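Local coordinates for protein ATP-dependent protease subunit HslV (Trypanosoma brucei brucei, PDB 4HNZ) that serves as the proteolytic subunit of a mitochondrial proteasome-like complex, hydrolysing proteins that its ATP-dependent partner HslU has recognised and unfolded, at residues I123-T128 with V161-H166; K131-A136 with R150-I155; D144-A149 with W167-L172. One frame throughout, in Å; residues are numbered along the deposited sequence.

Interaction 1: residues I123-T128 with V161-H166. With MG (magnesium ion), chain M.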
loop_
_atom_site.group_PDB
_atom_site.type_symbol
_atom_site.label_atom_id
_atom_site.label_comp_id
_atom_site.label_asym_id
_atom_site.label_seq_id
_atom_site.Cartn_x
_atom_site.Cartn_y
_atom_site.Cartn_z
ATOM N N ILE A 123 -18.962 19.866 16.001
ATOM C CA ILE A 123 -17.761 19.323 15.401
ATOM C C ILE A 123 -17.046 18.347 16.354
ATOM O O ILE A 123 -17.400 18.222 17.524
ATOM C CB ILE A 123 -16.755 20.414 15.010
ATOM C CG1 ILE A 123 -16.413 21.323 16.187
ATOM C CG2 ILE A 123 -17.330 21.235 13.874
ATOM C CD1 ILE A 123 -15.296 22.315 15.936
ATOM N N GLY A 124 -16.012 17.675 15.801
ATOM C CA GLY A 124 -15.181 16.733 16.528
ATOM C C GLY A 124 -15.635 15.307 16.285
ATOM O O GLY A 124 -16.696 15.082 15.783
ATOM N N SER A 125 -14.827 14.353 16.701
ATOM C CA SER A 125 -15.189 12.959 16.680
ATOM C C SER A 125 -16.525 12.711 17.330
ATOM O O SER A 125 -17.212 11.772 16.977
ATOM C CB SER A 125 -14.098 12.142 17.422
ATOM O OG SER A 125 -13.806 12.728 18.700
ATOM N N GLY A 126 -16.901 13.486 18.341
ATOM C CA GLY A 126 -18.198 13.249 18.998
ATOM C C GLY A 126 -19.355 14.130 18.527
ATOM O O GLY A 126 -20.512 13.930 18.945
ATOM N N GLY A 127 -19.057 15.060 17.647
ATOM C CA GLY A 127 -19.991 16.113 17.283
ATOM C C GLY A 127 -21.276 15.659 16.678
ATOM O O GLY A 127 -22.332 16.160 16.997
ATOM N N THR A 128 -21.205 14.658 15.834
ATOM C CA THR A 128 -22.392 14.178 15.204
ATOM C C THR A 128 -23.322 13.468 16.199
ATOM O O THR A 128 -24.539 13.542 16.044
ATOM C CB THR A 128 -22.053 13.274 14.008
ATOM O OG1 THR A 128 -21.213 14.031 13.101
ATOM C CG2 THR A 128 -23.328 12.948 13.197
ATOM N N VAL A 161 -15.067 7.678 22.569
ATOM C CA VAL A 161 -13.929 7.424 23.387
ATOM C C VAL A 161 -12.956 8.596 23.394
ATOM O O VAL A 161 -12.115 8.662 24.274
ATOM C CB VAL A 161 -13.170 6.134 22.981
ATOM C CG1 VAL A 161 -14.113 4.937 22.962
ATOM C CG2 VAL A 161 -12.506 6.243 21.614
ATOM N N PHE A 162 -13.076 9.520 22.414
ATOM C CA PHE A 162 -12.134 10.680 22.303
ATOM C C PHE A 162 -12.618 11.940 22.934
ATOM O O PHE A 162 -11.999 12.972 22.751
ATOM C CB PHE A 162 -11.737 10.927 20.826
ATOM C CG PHE A 162 -11.109 9.702 20.174
ATOM C CD1 PHE A 162 -9.902 9.178 20.652
ATOM C CD2 PHE A 162 -11.747 9.038 19.105
ATOM C CE1 PHE A 162 -9.313 8.089 20.031
ATOM C CE2 PHE A 162 -11.181 7.915 18.532
ATOM C CZ PHE A 162 -9.956 7.450 18.971
ATOM N N SER A 163 -13.696 11.859 23.690
ATOM C CA SER A 163 -14.207 12.995 24.436
ATOM C C SER A 163 -14.504 12.558 25.887
ATOM O O SER A 163 -14.848 11.378 26.132
ATOM C CB SER A 163 -15.509 13.517 23.799
ATOM O OG SER A 163 -15.328 13.828 22.422
ATOM N N ASN A 164 -14.395 13.491 26.850
ATOM C CA ASN A 164 -14.686 13.120 28.264
ATOM C C ASN A 164 -15.905 13.830 28.816
ATOM O O ASN A 164 -16.575 14.586 28.114
ATOM C CB ASN A 164 -13.444 13.297 29.150
ATOM C CG ASN A 164 -13.025 14.754 29.318
ATOM O OD1 ASN A 164 -13.755 15.697 28.968
ATOM N ND2 ASN A 164 -11.857 14.949 29.892
ATOM N N GLU A 165 -16.126 13.632 30.091
ATOM C CA GLU A 165 -17.328 14.092 30.746
ATOM C C GLU A 165 -17.223 15.475 31.356
ATOM O O GLU A 165 -18.134 15.895 32.001
ATOM C CB GLU A 165 -17.748 13.083 31.833
ATOM C CG GLU A 165 -16.870 13.091 33.095
ATOM C CD GLU A 165 -15.621 12.173 33.041
ATOM O OE1 GLU A 165 -15.084 11.863 31.932
ATOM O OE2 GLU A 165 -15.210 11.708 34.143
ATOM N N HIS A 166 -16.114 16.159 31.186
ATOM C CA HIS A 166 -15.932 17.454 31.811
ATOM C C HIS A 166 -16.091 18.501 30.703
ATOM O O HIS A 166 -15.499 18.385 29.639
ATOM C CB HIS A 166 -14.550 17.541 32.486
ATOM C CG HIS A 166 -14.302 16.495 33.539
ATOM N ND1 HIS A 166 -15.018 16.443 34.715
ATOM C CD2 HIS A 166 -13.386 15.493 33.614
ATOM C CE1 HIS A 166 -14.588 15.439 35.453
ATOM N NE2 HIS A 166 -13.599 14.840 34.803
HETATM MG MG MG M . -15.892 9.192 26.322
HETATM O O HOH W 1 -13.467 8.582 27.021
#
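Beside Thr1, the probable catalytic residue of this threonine protease, Ser125 in the turn before helix 127-137 meets Phe162 and Ser163 in the loop that leads into strand 167-172. The contact is small, 105 Å² over both sides, and rests largely on one hydroxyl: Ser125 OG lies 3.5 Å from Phe162 CB. With chi1 at 49°, that oxygen sits between its own backbone N and carbonyl carbon, turned toward the facing loop. Its hydrogen bonds run to Thr1 N and to Asp160 OD2, whereas the hydroxyl of Ser163 is bonded to Thr2 OG1. The two serines stand beside each other without bonding, Ser125 OG being 4.2 Å from Ser163 OG, and each holds part of the chain's N-terminus.

An N-terminal threonine of this kind is the hallmark of the N-terminal nucleophile hydrolases of the proteasome family. Backbone bonds from Gly126 and Phe162 also reach Thr1, so both segments grip it. Gly126 N lies 4.4 Å from Ser163 OG, too long for a bond, and a bond of 3.0 Å from Gly127 N to Gly124 O closes the turn as the helix begins. Within the loop, Val161 CG2 covers the centre of one face of the Phe162 ring, 3.6 Å above its plane, while Ser125 CB of the facing turn approaches the ring obliquely.

The backbone carbonyl of Ser163 is a magnesium ligand, with Ser163 O 2.4 Å from the metal; the carbonyl oxygens of Thr157 and Asp160 also bind the ion. A water 2.6 Å from the magnesium donates to Val161 O, tying a further carbonyl of the loop to the site. Farther along, Asn164 OD1 accepts from His166 N in an Asx turn, the donor lying well above the carbonyl plane.

Interaction 2: residues K131-A136 with R150-I155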
loop_
_atom_site.group_PDB
_atom_site.type_symbol
_atom_site.label_atom_id
_atom_site.label_comp_id
_atom_site.label_asym_id
_atom_site.label_seq_id
_atom_site.Cartn_x
_atom_site.Cartn_y
_atom_site.Cartn_z
ATOM N N LYS A 131 -25.078 16.237 18.031
ATOM C CA LYS A 131 -26.055 16.859 17.160
ATOM C C LYS A 131 -27.307 16.023 17.039
ATOM O O LYS A 131 -28.416 16.530 17.188
ATOM C CB LYS A 131 -25.431 17.015 15.829
ATOM C CG LYS A 131 -26.402 17.437 14.813
ATOM C CD LYS A 131 -25.765 17.408 13.445
ATOM C CE LYS A 131 -25.346 18.800 12.995
ATOM N NZ LYS A 131 -24.987 18.744 11.533
ATOM N N ALA A 132 -27.155 14.716 16.890
ATOM C CA ALA A 132 -28.301 13.826 16.900
ATOM C C ALA A 132 -29.108 13.901 18.232
ATOM O O ALA A 132 -30.332 14.008 18.240
ATOM C CB ALA A 132 -27.862 12.383 16.636
ATOM N N ALA A 133 -28.419 13.880 19.343
ATOM C CA ALA A 133 -29.118 13.966 20.600
ATOM C C ALA A 133 -29.774 15.339 20.745
ATOM O O ALA A 133 -30.921 15.416 21.208
ATOM C CB ALA A 133 -28.174 13.696 21.761
ATOM N N ALA A 134 -29.076 16.409 20.410
ATOM C CA ALA A 134 -29.663 17.726 20.562
ATOM C C ALA A 134 -30.866 17.896 19.667
ATOM O O ALA A 134 -31.851 18.530 20.040
ATOM C CB ALA A 134 -28.659 18.816 20.233
ATOM N N ARG A 135 -30.806 17.363 18.450
ATOM C CA ARG A 135 -31.978 17.441 17.578
ATOM C C ARG A 135 -33.194 16.768 18.125
ATOM O O ARG A 135 -34.296 17.103 17.772
ATOM C CB ARG A 135 -31.648 16.885 16.185
ATOM C CG ARG A 135 -30.875 17.901 15.367
ATOM C CD ARG A 135 -30.648 17.444 13.943
ATOM N NE ARG A 135 -30.028 18.507 13.185
ATOM C CZ ARG A 135 -29.406 18.338 12.017
ATOM N NH1 ARG A 135 -29.275 17.135 11.474
ATOM N NH2 ARG A 135 -28.866 19.397 11.400
ATOM N N ALA A 136 -32.987 15.740 18.940
ATOM C CA ALA A 136 -34.106 14.985 19.488
ATOM C C ALA A 136 -34.827 15.816 20.509
ATOM O O ALA A 136 -36.017 15.636 20.715
ATOM C CB ALA A 136 -33.627 13.683 20.124
ATOM N N ARG A 150 -26.360 20.176 27.553
ATOM C CA ARG A 150 -25.760 19.318 28.598
ATOM C C ARG A 150 -26.124 17.880 28.438
ATOM O O ARG A 150 -25.308 16.999 28.586
ATOM C CB ARG A 150 -26.191 19.761 29.993
ATOM C CG ARG A 150 -25.474 21.024 30.440
ATOM C CD ARG A 150 -25.882 21.494 31.849
ATOM N NE ARG A 150 -25.135 22.701 32.214
ATOM C CZ ARG A 150 -23.816 22.745 32.478
ATOM N NH1 ARG A 150 -23.247 23.894 32.794
ATOM N NH2 ARG A 150 -23.066 21.647 32.459
ATOM N N LYS A 151 -27.379 17.643 28.127
ATOM C CA LYS A 151 -27.847 16.299 27.922
ATOM C C LYS A 151 -27.151 15.691 26.683
ATOM O O LYS A 151 -26.759 14.531 26.688
ATOM C CB LYS A 151 -29.364 16.349 27.740
ATOM C CG LYS A 151 -30.177 15.499 28.697
ATOM C CD LYS A 151 -30.417 14.115 28.116
ATOM C CE LYS A 151 -31.463 13.335 28.907
ATOM N NZ LYS A 151 -32.865 13.712 28.476
ATOM N N ALA A 152 -27.071 16.474 25.609
ATOM C CA ALA A 152 -26.499 16.008 24.386
ATOM C C ALA A 152 -25.019 15.715 24.554
ATOM O O ALA A 152 -24.543 14.717 24.056
ATOM C CB ALA A 152 -26.738 16.983 23.284
ATOM N N MET A 153 -24.327 16.522 25.332
ATOM C CA MET A 153 -22.931 16.244 25.642
ATOM C C MET A 153 -22.725 15.019 26.483
ATOM O O MET A 153 -21.722 14.308 26.285
ATOM C CB MET A 153 -22.268 17.412 26.365
ATOM C CG MET A 153 -22.111 18.666 25.559
ATOM S SD MET A 153 -20.912 18.552 24.211
ATOM C CE MET A 153 -19.364 18.624 25.116
ATOM N N ARG A 154 -23.565 14.786 27.467
ATOM C CA ARG A 154 -23.421 13.570 28.284
ATOM C C ARG A 154 -23.550 12.362 27.382
ATOM O O ARG A 154 -22.758 11.434 27.463
ATOM C CB ARG A 154 -24.450 13.479 29.424
ATOM C CG ARG A 154 -24.423 12.155 30.245
ATOM C CD ARG A 154 -23.320 12.078 31.335
ATOM N NE ARG A 154 -23.088 13.306 32.184
ATOM C CZ ARG A 154 -24.015 13.966 32.962
ATOM N NH1 ARG A 154 -25.296 13.568 32.991
ATOM N NH2 ARG A 154 -23.688 15.057 33.719
ATOM N N ILE A 155 -24.519 12.402 26.487
ATOM C CA ILE A 155 -24.748 11.306 25.582
ATOM C C ILE A 155 -23.635 11.130 24.569
ATOM O O ILE A 155 -23.126 9.982 24.396
ATOM C CB ILE A 155 -26.111 11.452 24.856
ATOM C CG1 ILE A 155 -27.216 11.221 25.891
ATOM C CG2 ILE A 155 -26.242 10.465 23.702
ATOM C CD1 ILE A 155 -28.544 11.718 25.438
#
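Ala133 and Ala152 face each other where helices 127-137 and 145-159 pack broadly antiparallel but inclined. Their CA atoms are 5.0 Å apart, and the axes of the two short segments approach to 8.2 Å at an angle of 144° between their N-to-C directions. These two alanines supply most of the 141 Å² buried. Ala133 CB rests against the facing residue at both its backbone and its methyl, 3.9 Å from Ala152 CB. In return, Ala152 CB reaches past that methyl to the next residue of the opposite helix, coming 3.7 Å from Ala134 N and 4.0 Å from Ala134 CB.

Ile155, one turn beyond Ala152, adds the third contribution. Its CG1 branch lies beside the backbone N (chi1 -70°) and extends with chi2 at 163°, which carries CD1 to 4.2 Å from Ala133 CB. The pair is part of one helical layer of the four-layer alpha-beta-beta-alpha sandwich of proteasome-type Ntn hydrolases: Ala134 also touches Ile120 and Ala152 touches Leu4, both on the underlying sheet, while Ile155 packs on Arg135 of a neighbouring subunit. Alanine methyls set against each other and the facing backbone imply apolar packing that permits the close helix approach.

Interaction 3: residues D144-A149 with W167-L172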
loop_
_atom_site.group_PDB
_atom_site.type_symbol
_atom_site.label_atom_id
_atom_site.label_comp_id
_atom_site.label_asym_id
_atom_site.label_seq_id
_atom_site.Cartn_x
_atom_site.Cartn_y
_atom_site.Cartn_z
ATOM N N ASP A 144 -34.559 24.115 27.604
ATOM C CA ASP A 144 -33.920 25.302 27.013
ATOM C C ASP A 144 -32.556 24.910 26.438
ATOM O O ASP A 144 -32.111 23.760 26.588
ATOM C CB ASP A 144 -33.809 26.440 28.018
ATOM C CG ASP A 144 -32.877 26.123 29.175
ATOM O OD1 ASP A 144 -32.086 25.150 29.172
ATOM O OD2 ASP A 144 -32.849 26.940 30.128
ATOM N N ALA A 145 -31.890 25.875 25.811
ATOM C CA ALA A 145 -30.651 25.611 25.114
ATOM C C ALA A 145 -29.605 24.919 25.963
ATOM O O ALA A 145 -28.992 23.940 25.554
ATOM C CB ALA A 145 -30.085 26.905 24.546
ATOM N N GLU A 146 -29.390 25.435 27.157
ATOM C CA GLU A 146 -28.368 24.864 27.981
ATOM C C GLU A 146 -28.732 23.441 28.408
ATOM O O GLU A 146 -27.859 22.591 28.549
ATOM C CB GLU A 146 -28.086 25.750 29.193
ATOM C CG GLU A 146 -26.947 25.179 30.025
ATOM C CD GLU A 146 -26.363 26.136 31.035
ATOM O OE1 GLU A 146 -26.757 27.330 31.047
ATOM O OE2 GLU A 146 -25.513 25.675 31.828
ATOM N N LYS A 147 -30.002 23.198 28.703
ATOM C CA LYS A 147 -30.402 21.882 29.172
ATOM C C LYS A 147 -30.224 20.871 28.011
ATOM O O LYS A 147 -29.717 19.788 28.208
ATOM C CB LYS A 147 -31.819 21.918 29.717
ATOM C CG LYS A 147 -32.167 20.707 30.530
ATOM C CD LYS A 147 -33.593 20.733 31.085
ATOM C CE LYS A 147 -33.890 19.394 31.795
ATOM N NZ LYS A 147 -35.308 19.234 32.255
ATOM N N ILE A 148 -30.588 21.281 26.805
ATOM C CA ILE A 148 -30.406 20.453 25.638
ATOM C C ILE A 148 -28.937 20.122 25.445
ATOM O O ILE A 148 -28.570 18.947 25.281
ATOM C CB ILE A 148 -30.932 21.139 24.392
ATOM C CG1 ILE A 148 -32.432 21.236 24.444
ATOM C CG2 ILE A 148 -30.571 20.368 23.150
ATOM C CD1 ILE A 148 -32.996 22.215 23.451
ATOM N N ALA A 149 -28.093 21.149 25.492
ATOM C CA ALA A 149 -26.672 20.981 25.274
ATOM C C ALA A 149 -26.020 20.050 26.288
ATOM O O ALA A 149 -25.232 19.193 25.899
ATOM C CB ALA A 149 -25.952 22.325 25.256
ATOM N N TRP A 167 -16.967 19.480 30.900
ATOM C CA TRP A 167 -17.345 20.409 29.812
ATOM C C TRP A 167 -17.157 21.853 30.224
ATOM O O TRP A 167 -17.420 22.215 31.343
ATOM C CB TRP A 167 -18.794 20.197 29.373
ATOM C CG TRP A 167 -19.131 18.791 29.177
ATOM C CD1 TRP A 167 -18.391 17.855 28.507
ATOM C CD2 TRP A 167 -20.256 18.105 29.701
ATOM N NE1 TRP A 167 -18.966 16.612 28.643
ATOM C CE2 TRP A 167 -20.122 16.749 29.362
ATOM C CE3 TRP A 167 -21.346 18.494 30.440
ATOM C CZ2 TRP A 167 -21.073 15.790 29.706
ATOM C CZ3 TRP A 167 -22.271 17.520 30.826
ATOM C CH2 TRP A 167 -22.113 16.192 30.473
ATOM N N ASP A 168 -16.728 22.679 29.310
ATOM C CA ASP A 168 -16.794 24.120 29.477
ATOM C C ASP A 168 -18.022 24.633 28.738
ATOM O O ASP A 168 -18.419 24.083 27.703
ATOM C CB ASP A 168 -15.528 24.744 28.918
ATOM C CG ASP A 168 -14.317 24.459 29.799
ATOM O OD1 ASP A 168 -14.345 24.926 30.951
ATOM O OD2 ASP A 168 -13.348 23.788 29.353
ATOM N N VAL A 169 -18.609 25.687 29.279
ATOM C CA VAL A 169 -19.818 26.266 28.749
ATOM C C VAL A 169 -19.630 27.770 28.529
ATOM O O VAL A 169 -19.147 28.483 29.402
ATOM C CB VAL A 169 -20.967 26.088 29.728
ATOM C CG1 VAL A 169 -22.243 26.610 29.118
ATOM C CG2 VAL A 169 -21.138 24.614 30.093
ATOM N N GLU A 170 -20.025 28.254 27.363
ATOM C CA GLU A 170 -20.231 29.663 27.156
ATOM C C GLU A 170 -21.687 29.897 26.766
ATOM O O GLU A 170 -22.272 29.133 25.995
ATOM C CB GLU A 170 -19.304 30.180 26.054
ATOM C CG GLU A 170 -17.841 30.269 26.458
ATOM C CD GLU A 170 -17.532 31.388 27.456
ATOM O OE1 GLU A 170 -16.382 31.404 27.947
ATOM O OE2 GLU A 170 -18.386 32.256 27.746
ATOM N N VAL A 171 -22.209 31.055 27.170
ATOM C CA VAL A 171 -23.574 31.464 26.875
ATOM C C VAL A 171 -23.594 32.870 26.236
ATOM O O VAL A 171 -22.790 33.724 26.571
ATOM C CB VAL A 171 -24.386 31.428 28.185
ATOM C CG1 VAL A 171 -25.854 31.645 27.907
ATOM C CG2 VAL A 171 -24.202 30.097 28.873
ATOM N N LEU A 172 -24.483 33.115 25.287
ATOM C CA LEU A 172 -24.714 34.476 24.733
ATOM C C LEU A 172 -26.213 34.749 24.524
ATOM O O LEU A 172 -26.965 33.788 24.356
ATOM C CB LEU A 172 -23.989 34.604 23.403
ATOM C CG LEU A 172 -22.465 34.462 23.408
ATOM C CD1 LEU A 172 -21.973 34.308 21.985
ATOM C CD2 LEU A 172 -21.841 35.704 24.042
#
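Extended torsions carry the carboxylate of Glu146 across to two valines: CG is anti to the backbone N (chi1 -177°), and chi2 at 165° prolongs the chain from the first turn of helix 145-159 toward strand 167-172. Each oxygen then lies nearest a different methyl. Glu146 OE2 is 4.3 Å from Val169 CG1, and Glu146 OE1 is 4.3 Å from Val171 CG2. Both valines direct their CB atoms toward the helix, being two residues apart on the same face of the strand.

The approach is loose: the closest CA pair, Glu146 and Val171, is 8.2 Å apart, and the contact buries just 78 Å² at the protein surface. It joins the start of the helix to a strand that pairs antiparallel with strand 11-22 in the sheet beneath the helical layer of the proteasome fold. Ala149, a turn further along, reaches Val13 and Leu15 on that neighbouring strand.

At the helix start, Asp144 is the N-cap, its OD1 accepting from Lys147 N at 2.9 Å with an angle of 156° at the hydrogen. The polar end of Glu146 has its main partner within its own helix, since OE2 forms a salt bridge with Arg150 NE, and Arg150 in turn packs on Val169. The contact with the strand is thus a loose apposition of carboxylate and methyls, with the charge of Glu146 probably balanced by Arg150.

How the interactions relate
The six segments follow one another along the chain from the turn before helix 127-137 to strand 167-172. Interactions 2 and 3 share helix 145-159, have centres about 11 Å apart and touch directly: Met153 CE lies 3.6 Å from Trp167 CD1, and Arg154 NE lies 3.5 Å from Trp167 CH2. Interaction 1 shares helix 127-137 with interaction 2, again with about 11 Å between centres, and its loop 161-166 continues into the strand of interaction 3, the contact centres being about 15 Å apart. Interaction 1 lies by the probable active site, the side chain of Ser125 about 5 Å from that of Thr1, and supplies Ser163 to the magnesium site; interactions 2 and 3 lie away from both.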